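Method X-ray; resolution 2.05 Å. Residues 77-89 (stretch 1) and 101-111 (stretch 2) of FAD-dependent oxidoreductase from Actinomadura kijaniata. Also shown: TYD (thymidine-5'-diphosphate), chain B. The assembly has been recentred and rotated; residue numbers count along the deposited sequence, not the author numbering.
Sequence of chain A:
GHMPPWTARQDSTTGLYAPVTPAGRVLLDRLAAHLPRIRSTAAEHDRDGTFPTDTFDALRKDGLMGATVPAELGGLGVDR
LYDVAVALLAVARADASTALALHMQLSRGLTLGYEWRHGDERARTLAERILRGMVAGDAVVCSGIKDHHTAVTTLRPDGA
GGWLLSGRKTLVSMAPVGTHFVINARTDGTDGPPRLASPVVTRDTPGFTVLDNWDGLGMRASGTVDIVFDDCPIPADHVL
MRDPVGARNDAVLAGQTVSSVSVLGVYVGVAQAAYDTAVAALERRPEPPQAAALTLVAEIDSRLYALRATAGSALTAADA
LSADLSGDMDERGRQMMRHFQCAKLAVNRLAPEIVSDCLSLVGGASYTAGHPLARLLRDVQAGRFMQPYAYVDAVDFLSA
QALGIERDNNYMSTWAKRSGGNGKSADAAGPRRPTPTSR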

# COMPACT_ATOMS: atom_id res chain seq x y z
N GLY A 77 -3.32 -38.98 16.64
CA GLY A 77 -3.43 -38.07 17.78
C GLY A 77 -2.90 -36.65 17.57
O GLY A 77 -2.62 -35.98 18.56
N VAL A 78 -2.76 -36.18 16.34
CA VAL A 78 -2.45 -34.75 16.14
C VAL A 78 -3.57 -33.94 16.75
O VAL A 78 -4.75 -34.10 16.42
CB VAL A 78 -2.22 -34.37 14.67
CG1 VAL A 78 -1.95 -32.86 14.53
CG2 VAL A 78 -1.03 -35.19 14.13
N ASP A 79 -3.25 -33.07 17.70
CA ASP A 79 -4.31 -32.30 18.31
C ASP A 79 -3.99 -30.81 18.40
O ASP A 79 -4.82 -30.10 18.95
CB ASP A 79 -4.62 -32.83 19.71
CG ASP A 79 -3.48 -32.58 20.66
OD1 ASP A 79 -2.34 -32.26 20.26
OD2 ASP A 79 -3.73 -32.70 21.87
N ARG A 80 -2.88 -30.33 17.83
CA ARG A 80 -2.68 -28.88 17.73
C ARG A 80 -3.07 -28.30 16.37
O ARG A 80 -2.63 -28.78 15.32
CB ARG A 80 -1.20 -28.54 17.88
CG ARG A 80 -0.52 -28.84 19.21
CD ARG A 80 -1.13 -28.17 20.40
NE ARG A 80 -0.44 -28.72 21.56
CZ ARG A 80 0.63 -28.18 22.13
NH1 ARG A 80 1.12 -27.03 21.69
NH2 ARG A 80 1.19 -28.75 23.18
N LEU A 81 -3.82 -27.20 16.40
CA LEU A 81 -4.10 -26.50 15.15
C LEU A 81 -2.80 -26.06 14.47
O LEU A 81 -2.67 -26.03 13.24
CB LEU A 81 -5.01 -25.31 15.45
CG LEU A 81 -6.45 -25.72 15.81
CD1 LEU A 81 -7.02 -24.55 16.61
CD2 LEU A 81 -7.32 -26.01 14.58
N TYR A 82 -1.85 -25.66 15.30
CA TYR A 82 -0.59 -25.17 14.78
C TYR A 82 0.02 -26.31 13.98
O TYR A 82 0.49 -26.06 12.88
CB TYR A 82 0.33 -24.78 15.93
CG TYR A 82 1.65 -24.16 15.52
CD1 TYR A 82 1.77 -22.76 15.51
CD2 TYR A 82 2.73 -24.94 15.16
CE1 TYR A 82 2.95 -22.14 15.16
CE2 TYR A 82 3.94 -24.32 14.80
CZ TYR A 82 4.02 -22.92 14.82
OH TYR A 82 5.16 -22.23 14.53
N ASP A 83 0.07 -27.54 14.48
CA ASP A 83 0.70 -28.56 13.67
C ASP A 83 -0.10 -28.94 12.43
O ASP A 83 0.52 -29.33 11.44
CB ASP A 83 0.98 -29.85 14.45
CG ASP A 83 2.12 -29.65 15.43
OD1 ASP A 83 2.77 -28.59 15.35
OD2 ASP A 83 2.37 -30.54 16.26
N VAL A 84 -1.43 -28.87 12.51
CA VAL A 84 -2.22 -29.13 11.33
C VAL A 84 -1.88 -28.07 10.28
O VAL A 84 -1.75 -28.37 9.09
CB VAL A 84 -3.74 -29.07 11.64
CG1 VAL A 84 -4.55 -29.16 10.33
CG2 VAL A 84 -4.15 -30.21 12.57
N ALA A 85 -1.73 -26.81 10.70
CA ALA A 85 -1.41 -25.77 9.70
C ALA A 85 -0.01 -26.01 9.11
O ALA A 85 0.23 -25.75 7.93
CB ALA A 85 -1.51 -24.37 10.32
N VAL A 86 0.92 -26.54 9.90
CA VAL A 86 2.28 -26.76 9.37
C VAL A 86 2.23 -27.85 8.31
O VAL A 86 2.85 -27.76 7.25
CB VAL A 86 3.26 -27.18 10.47
CG1 VAL A 86 4.63 -27.62 9.85
CG2 VAL A 86 3.51 -25.98 11.41
N ALA A 87 1.43 -28.88 8.54
CA ALA A 87 1.23 -29.90 7.49
C ALA A 87 0.50 -29.40 6.24
O ALA A 87 0.89 -29.72 5.10
CB ALA A 87 0.52 -31.09 8.13
N LEU A 88 -0.56 -28.61 6.42
CA LEU A 88 -1.25 -28.01 5.26
C LEU A 88 -0.34 -27.12 4.43
O LEU A 88 -0.43 -27.05 3.20
CB LEU A 88 -2.49 -27.20 5.70
CG LEU A 88 -3.53 -28.08 6.41
CD1 LEU A 88 -4.75 -27.26 6.88
CD2 LEU A 88 -4.01 -29.14 5.43
N LEU A 89 0.50 -26.34 5.10
CA LEU A 89 1.47 -25.50 4.40
C LEU A 89 2.37 -26.37 3.50
O LEU A 89 2.55 -26.08 2.31
CB LEU A 89 2.26 -24.75 5.50
CG LEU A 89 3.16 -23.59 5.08
CD1 LEU A 89 3.71 -22.85 6.34
CD2 LEU A 89 4.37 -24.11 4.26
PA TYD B . -18.89 -25.65 13.53
O1A TYD B . -19.80 -26.53 12.70
O2A TYD B . -17.78 -24.84 12.88
O3A TYD B . -19.79 -24.68 14.44
PB TYD B . -21.30 -24.42 13.97
O1B TYD B . -21.19 -24.28 12.46
O2B TYD B . -21.54 -23.12 14.70
O3B TYD B . -22.02 -25.65 14.50
O5' TYD B . -18.28 -26.45 14.79
C5' TYD B . -19.08 -26.96 15.85
C4' TYD B . -18.13 -28.06 16.32
O4' TYD B . -16.98 -27.49 16.95
C3' TYD B . -18.73 -29.04 17.31
O3' TYD B . -18.73 -30.24 16.54
C2' TYD B . -17.65 -29.22 18.37
C1' TYD B . -16.46 -28.37 17.95
N1 TYD B . -15.97 -27.56 19.07
C2 TYD B . -14.69 -27.56 19.41
O2 TYD B . -13.88 -28.28 18.76
N3 TYD B . -14.27 -26.81 20.45
C4 TYD B . -15.13 -26.04 21.15
O4 TYD B . -14.72 -25.35 22.11
C5 TYD B . -16.47 -26.03 20.81
C5M TYD B . -17.52 -25.22 21.53
C6 TYD B . -16.87 -26.82 19.74
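Stretch 2 101-111: ALHMQLSRGLT

How does the second stretch run relative to the first? Residues 101-111 are helical throughout, and they lie against the helix 81-89 and the loop that leads into it. The N-to-C directions of the two helices differ by 161°, so they run nearly antiparallel, with a closest approach of 10.5 Å between their axes. The register follows from this direction: Leu-110 lies beside Asp-79, with their CA atoms 6.7 Å apart, Leu-106 beside Val-84, with CA atoms at 7.3 Å, and His-103 beside Leu-88, with CA atoms at 6.9 Å.

What does Leu-110 rest on? It has the largest covered area of either stretch, and its CA-to-CB bond points toward stretch 1. In the m, t rotamer its two methyls meet different neighbours. CD1 lies 3.6 Å from CD2 of Leu-81 and 4.2 Å from CG2 of Val-84, both on the helix. CD2 reaches the preceding loop, 3.7 Å from O of Val-78 and 3.9 Å from CA of Asp-79.

Where does Leu-88 fit at the other end? It also points toward its partner helix and is m, t. Its CD1 is 3.6 Å from CB of His-103 and sits at the edge of the imidazole, near the ring plane, while its CD2 packs 4.3 Å from CG of Leu-102. The leucine thus touches two consecutive residues of stretch 2.

What joins these two ends? Val-84, one helical turn before Leu-88, points toward stretch 2 and places CG1 4.0 Å from CB of Leu-106. Leu-102, Leu-106 and Leu-110, spaced four residues apart, form an apolar ridge along this side of their helix. No hydrogen bond crosses between the stretches; the contact is made by packing, chiefly of aliphatic side chains.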

# COMPACT_ATOMS: atom_id res chain seq x y z
N ALA A 101 -8.78 -29.26 0.35
CA ALA A 101 -9.59 -30.45 0.60
C ALA A 101 -9.11 -31.21 1.83
O ALA A 101 -9.95 -31.55 2.64
CB ALA A 101 -9.65 -31.39 -0.59
N LEU A 102 -7.81 -31.50 1.96
CA LEU A 102 -7.32 -32.13 3.17
C LEU A 102 -7.67 -31.43 4.49
O LEU A 102 -7.94 -32.10 5.49
CB LEU A 102 -5.81 -32.35 3.10
CG LEU A 102 -5.16 -33.11 4.25
CD1 LEU A 102 -5.76 -34.53 4.21
CD2 LEU A 102 -3.66 -33.20 3.98
N HIS A 103 -7.60 -30.10 4.52
CA HIS A 103 -8.00 -29.35 5.70
C HIS A 103 -9.40 -29.77 6.18
O HIS A 103 -9.62 -29.84 7.39
CB HIS A 103 -8.04 -27.84 5.43
CG HIS A 103 -8.75 -27.06 6.49
ND1 HIS A 103 -10.08 -26.70 6.40
CD2 HIS A 103 -8.32 -26.60 7.69
CE1 HIS A 103 -10.43 -26.03 7.49
NE2 HIS A 103 -9.38 -25.98 8.30
N MET A 104 -10.35 -30.03 5.28
CA MET A 104 -11.74 -30.34 5.72
C MET A 104 -11.71 -31.65 6.52
O MET A 104 -12.35 -31.80 7.56
CB MET A 104 -12.65 -30.56 4.50
CG MET A 104 -12.88 -29.34 3.57
SD MET A 104 -13.25 -27.80 4.44
CE MET A 104 -14.89 -28.22 5.01
N GLN A 105 -10.92 -32.62 6.05
CA GLN A 105 -10.82 -33.87 6.81
C GLN A 105 -10.12 -33.69 8.16
O GLN A 105 -10.60 -34.18 9.19
CB GLN A 105 -10.02 -34.91 6.04
CG GLN A 105 -9.90 -36.23 6.82
CD GLN A 105 -11.10 -37.15 6.56
OE1 GLN A 105 -12.09 -36.75 5.95
NE2 GLN A 105 -11.02 -38.39 7.03
N LEU A 106 -8.95 -33.05 8.14
CA LEU A 106 -8.17 -32.89 9.37
C LEU A 106 -8.91 -32.08 10.42
O LEU A 106 -8.88 -32.39 11.61
CB LEU A 106 -6.77 -32.31 9.12
CG LEU A 106 -5.94 -33.15 8.14
CD1 LEU A 106 -4.49 -32.73 8.18
CD2 LEU A 106 -6.00 -34.61 8.51
N SER A 107 -9.55 -30.99 10.02
CA SER A 107 -10.15 -30.20 11.08
C SER A 107 -11.41 -30.88 11.59
O SER A 107 -11.76 -30.70 12.76
CB SER A 107 -10.52 -28.80 10.60
OG SER A 107 -11.47 -28.95 9.58
N ARG A 108 -12.12 -31.63 10.75
CA ARG A 108 -13.22 -32.46 11.24
C ARG A 108 -12.77 -33.50 12.28
O ARG A 108 -13.49 -33.79 13.25
CB ARG A 108 -14.02 -33.02 10.05
CG ARG A 108 -15.32 -33.75 10.37
CD ARG A 108 -16.34 -32.94 11.16
NE ARG A 108 -16.93 -31.90 10.34
CZ ARG A 108 -17.84 -31.03 10.77
NH1 ARG A 108 -18.33 -30.13 9.92
NH2 ARG A 108 -18.27 -31.09 12.02
N GLY A 109 -11.55 -34.03 12.14
CA GLY A 109 -10.95 -34.89 13.16
C GLY A 109 -10.94 -34.22 14.54
O GLY A 109 -11.28 -34.83 15.57
N LEU A 110 -10.58 -32.94 14.55
CA LEU A 110 -10.52 -32.14 15.76
C LEU A 110 -11.89 -31.78 16.32
O LEU A 110 -12.05 -31.82 17.54
CB LEU A 110 -9.76 -30.83 15.51
CG LEU A 110 -8.31 -30.96 15.00
CD1 LEU A 110 -7.76 -29.54 14.70
CD2 LEU A 110 -7.46 -31.66 16.08
N THR A 111 -12.88 -31.43 15.51
CA THR A 111 -14.13 -31.07 16.17
C THR A 111 -14.94 -32.31 16.55
O THR A 111 -15.71 -32.27 17.51
CB THR A 111 -14.98 -30.14 15.28
OG1 THR A 111 -15.13 -30.76 14.00
CG2 THR A 111 -14.26 -28.83 15.05